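Putative secreted cellulose binding protein (Streptomyces coelicolor, PDB 4OY7) is a secreted, copper-dependent lytic polysaccharide monooxygenase that oxidatively cleaves glycosidic bonds in cellulose, represented here by its AA10 catalytic domain. Local coordinates at residues 138-144 / 156-160. Residues are numbered along the deposited sequence; the frame is centred on the assembly and turned at random.
Sequences QTVTNPP and YYWDL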
ATOM      1  N   GLN A 138      -6.067   5.863  11.904  1.00  8.23           N
ATOM      2  CA  GLN A 138      -5.318   7.104  11.952  1.00  8.54           C
ATOM      3  C   GLN A 138      -5.547   7.922  10.686  1.00  8.21           C
ATOM      4  O   GLN A 138      -5.673   7.361   9.604  1.00  7.58           O
ATOM      5  CB  GLN A 138      -3.833   6.748  12.190  1.00  9.08           C
ATOM      6  CG  GLN A 138      -2.795   7.677  11.648  1.00  9.35           C
ATOM      7  CD  GLN A 138      -1.388   7.131  11.811  1.00  9.31           C
ATOM      8  OE1 GLN A 138      -0.899   6.326  11.006  1.00  9.13           O
ATOM      9  NE2 GLN A 138      -0.741   7.588  12.834  1.00  9.74           N
ATOM     10  N   THR A 139      -5.631   9.241  10.803  1.00  8.49           N
ATOM     11  CA  THR A 139      -5.536  10.102   9.620  1.00  8.62           C
ATOM     12  C   THR A 139      -4.410  11.064   9.873  1.00  9.00           C
ATOM     13  O   THR A 139      -4.374  11.641  10.939  1.00  9.79           O
ATOM     14  CB  THR A 139      -6.844  10.849   9.258  1.00  8.77           C
ATOM     15  OG1 THR A 139      -7.904   9.894   9.092  1.00  8.74           O
ATOM     16  CG2 THR A 139      -6.706  11.616   7.963  1.00  8.81           C
ATOM     17  N   VAL A 140      -3.478  11.190   8.925  1.00  8.77           N
ATOM     18  CA  VAL A 140      -2.276  12.017   9.081  1.00  9.11           C
ATOM     19  C   VAL A 140      -2.335  13.144   8.069  1.00  9.05           C
ATOM     20  O   VAL A 140      -2.229  12.917   6.859  1.00  8.59           O
ATOM     21  CB  VAL A 140      -0.992  11.190   8.846  1.00  9.19           C
ATOM     22  CG1 VAL A 140       0.259  12.030   9.085  1.00  9.89           C
ATOM     23  CG2 VAL A 140      -1.030   9.971   9.743  1.00  9.20           C
ATOM     24  N   THR A 141      -2.472  14.369   8.567  1.00  9.40           N
ATOM     25  CA  THR A 141      -2.629  15.523   7.703  1.00  9.55           C
ATOM     26  C   THR A 141      -1.278  16.174   7.436  1.00 10.16           C
ATOM     27  O   THR A 141      -0.603  16.633   8.369  1.00 10.61           O
ATOM     28  CB  THR A 141      -3.637  16.516   8.319  1.00  9.96           C
ATOM     29  OG1 THR A 141      -4.898  15.846   8.539  1.00  9.45           O
ATOM     30  CG2 THR A 141      -3.813  17.723   7.398  1.00 10.32           C
ATOM     31  N   ASN A 142      -0.881  16.233   6.163  1.00 10.04           N
ATOM     32  CA  ASN A 142       0.356  16.923   5.757  1.00 10.67           C
ATOM     33  C   ASN A 142       1.583  16.610   6.627  1.00 11.04           C
ATOM     34  O   ASN A 142       2.199  17.508   7.229  1.00 11.97           O
ATOM     35  CB  ASN A 142       0.090  18.426   5.698  1.00 11.46           C
ATOM     36  CG  ASN A 142      -0.752  18.805   4.520  1.00 11.28           C
ATOM     37  OD1 ASN A 142      -0.491  18.348   3.407  1.00 11.29           O
ATOM     38  ND2 ASN A 142      -1.756  19.645   4.743  1.00 11.61           N
ATOM     39  N   PRO A 143       1.943  15.309   6.707  1.00 10.63           N
ATOM     40  CA  PRO A 143       3.142  14.941   7.443  1.00 10.97           C
ATOM     41  C   PRO A 143       4.389  15.475   6.760  1.00 11.52           C
ATOM     42  O   PRO A 143       4.348  15.798   5.571  1.00 11.21           O
ATOM     43  CB  PRO A 143       3.121  13.406   7.397  1.00 10.33           C
ATOM     44  CG  PRO A 143       2.428  13.110   6.135  1.00  9.74           C
ATOM     45  CD  PRO A 143       1.359  14.166   6.005  1.00  9.87           C
ATOM     46  N   PRO A 144       5.500  15.575   7.512  1.00 12.30           N
ATOM     47  CA  PRO A 144       6.763  16.043   6.943  1.00 13.13           C
ATOM     48  C   PRO A 144       7.437  15.044   5.993  1.00 13.13           C
ATOM     49  O   PRO A 144       7.050  13.852   5.929  1.00 12.32           O
ATOM     50  CB  PRO A 144       7.640  16.256   8.179  1.00 13.91           C
ATOM     51  CG  PRO A 144       7.115  15.286   9.172  1.00 13.30           C
ATOM     52  CD  PRO A 144       5.640  15.190   8.927  1.00 12.46           C
ATOM     53  N   TYR A 156       7.434  10.778   2.894  1.00 10.21           N
ATOM     54  CA  TYR A 156       6.718  11.287   4.063  1.00  9.98           C
ATOM     55  C   TYR A 156       6.970  10.332   5.225  1.00  9.71           C
ATOM     56  O   TYR A 156       7.269   9.166   5.025  1.00  9.34           O
ATOM     57  CB  TYR A 156       5.223  11.354   3.766  1.00  9.34           C
ATOM     58  CG  TYR A 156       4.835  12.314   2.659  1.00  9.49           C
ATOM     59  CD1 TYR A 156       4.579  13.663   2.924  1.00  9.97           C
ATOM     60  CD2 TYR A 156       4.700  11.874   1.347  1.00  9.26           C
ATOM     61  CE1 TYR A 156       4.206  14.523   1.907  1.00 10.24           C
ATOM     62  CE2 TYR A 156       4.326  12.734   0.327  1.00  9.42           C
ATOM     63  CZ  TYR A 156       4.063  14.049   0.618  1.00  9.94           C
ATOM     64  OH  TYR A 156       3.712  14.884  -0.405  1.00 10.38           O
ATOM     65  N   TYR A 157       6.889  10.835   6.444  1.00  9.92           N
ATOM     66  CA  TYR A 157       7.160  10.055   7.618  1.00 10.13           C
ATOM     67  C   TYR A 157       6.243  10.532   8.752  1.00 10.23           C
ATOM     68  O   TYR A 157       5.988  11.742   8.929  1.00 10.66           O
ATOM     69  CB  TYR A 157       8.655  10.099   8.051  1.00 11.12           C
ATOM     70  CG  TYR A 157       9.194  11.418   8.523  1.00 12.12           C
ATOM     71  CD1 TYR A 157       9.097  11.792   9.852  1.00 12.61           C
ATOM     72  CD2 TYR A 157       9.840  12.286   7.659  1.00 12.72           C
ATOM     73  CE1 TYR A 157       9.618  12.988  10.305  1.00 13.65           C
ATOM     74  CE2 TYR A 157      10.370  13.486   8.110  1.00 13.75           C
ATOM     75  CZ  TYR A 157      10.250  13.833   9.430  1.00 14.15           C
ATOM     76  OH  TYR A 157      10.745  15.040   9.881  1.00 15.54           O
ATOM     77  N   TRP A 158       5.785   9.548   9.514  1.00  9.91           N
ATOM     78  CA  TRP A 158       4.983   9.738  10.725  1.00 10.20           C
ATOM     79  C   TRP A 158       5.009   8.487  11.588  1.00 10.42           C
ATOM     80  O   TRP A 158       5.491   7.448  11.158  1.00 10.36           O
ATOM     81  CB  TRP A 158       3.548  10.113  10.395  1.00  9.63           C
ATOM     82  CG  TRP A 158       2.695   9.074   9.715  1.00  8.70           C
ATOM     83  CD1 TRP A 158       1.914   8.129  10.332  1.00  8.30           C
ATOM     84  CD2 TRP A 158       2.497   8.889   8.300  1.00  8.16           C
ATOM     85  NE1 TRP A 158       1.236   7.379   9.392  1.00  7.67           N
ATOM     86  CE2 TRP A 158       1.569   7.828   8.142  1.00  7.59           C
ATOM     87  CE3 TRP A 158       2.990   9.550   7.150  1.00  8.23           C
ATOM     88  CZ2 TRP A 158       1.137   7.395   6.898  1.00  7.14           C
ATOM     89  CZ3 TRP A 158       2.559   9.122   5.898  1.00  7.85           C
ATOM     90  CH2 TRP A 158       1.629   8.052   5.782  1.00  7.28           C
ATOM     91  N   ASP A 159       4.520   8.596  12.819  1.00 10.88           N
ATOM     92  CA  ASP A 159       4.472   7.451  13.722  1.00 11.18           C
ATOM     93  C   ASP A 159       3.065   6.850  13.728  1.00 10.23           C
ATOM     94  O   ASP A 159       2.088   7.597  13.653  1.00  9.99           O
ATOM     95  CB  ASP A 159       4.801   7.873  15.154  1.00 12.52           C
ATOM     96  CG  ASP A 159       6.220   8.371  15.322  1.00 13.95           C
ATOM     97  OD1 ASP A 159       7.141   7.760  14.736  1.00 14.79           O
ATOM     98  OD2 ASP A 159       6.411   9.340  16.103  1.00 15.96           O
ATOM     99  N   LEU A 160       2.982   5.520  13.846  1.00  9.64           N
ATOM    100  CA  LEU A 160       1.722   4.794  14.040  1.00  9.09           C
ATOM    101  C   LEU A 160       1.779   3.875  15.270  1.00  9.37           C
ATOM    102  O   LEU A 160       2.625   2.975  15.319  1.00  9.22           O
ATOM    103  CB  LEU A 160       1.410   3.955  12.794  1.00  8.42           C
ATOM    104  CG  LEU A 160       0.236   2.962  12.868  1.00  8.10           C
ATOM    105  CD1 LEU A 160      -1.076   3.670  13.224  1.00  8.15           C
ATOM    106  CD2 LEU A 160       0.177   2.153  11.564  1.00  7.60           C
TER
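Val-140 sits on the indole of Trp-158 where the two sheets of the AA10 beta-sandwich face each other. Strands 138-141 and 156-160 belong to opposite sheets, the axes of the two segments coming within 9.3 Å of each other, and the indole lies in the space between them. Its CG in the cramped site between backbone N and carbonyl carbon (chi1 67°), Trp-158 offers a broad face to the valine. The CG2 methyl drops onto the five-membered ring as a CH-pi contact, 3.5 Å from the ring centroid, while CG1 lies over the rim of the same face, near the CG-CD2 bond of Trp-158, so both methyls cap one face. Beside the valine, Pro-143 fills the corner between the indole and Tyr-156, its ring pointing the same way as the indole and its CG reaching Trp-158 CE3 and Tyr-156 CD1.

Gln-138 closes the other end. Extended beyond CG, it brings its amide to the indole edge at 78° to the ring plane. Trp-158 NE1 donates to Gln-138 OE1 at 2.9 Å, somewhat bent and from above the carbonyl plane; NE2 gives the straighter bond, on a lone pair of Asp-159 O. Both ends of the amide are thus gripped, with Leu-160 CD1 packed against OE1. A leucine in place of Trp-158, with no ring N-H, would probably open a gap under Val-140 and leave the Gln-138 amide freer to turn.

Past Pro-143 the chain drops to the edge of the other sheet, where Tyr-157 N bonds to Pro-144 O. Tyr-156 turns toward the copper end of the domain: its OH bonds to the backbone N of His-110, a copper ligand, and its ring meets Phe-114 and Trp-176. Outside, the side chains of Pro-144 and Tyr-157 cross at about a right angle, a CH-pi contact in which Pro-144 CG sits over the ring, shifted toward the rim, 3.5 Å from Tyr-157 CZ.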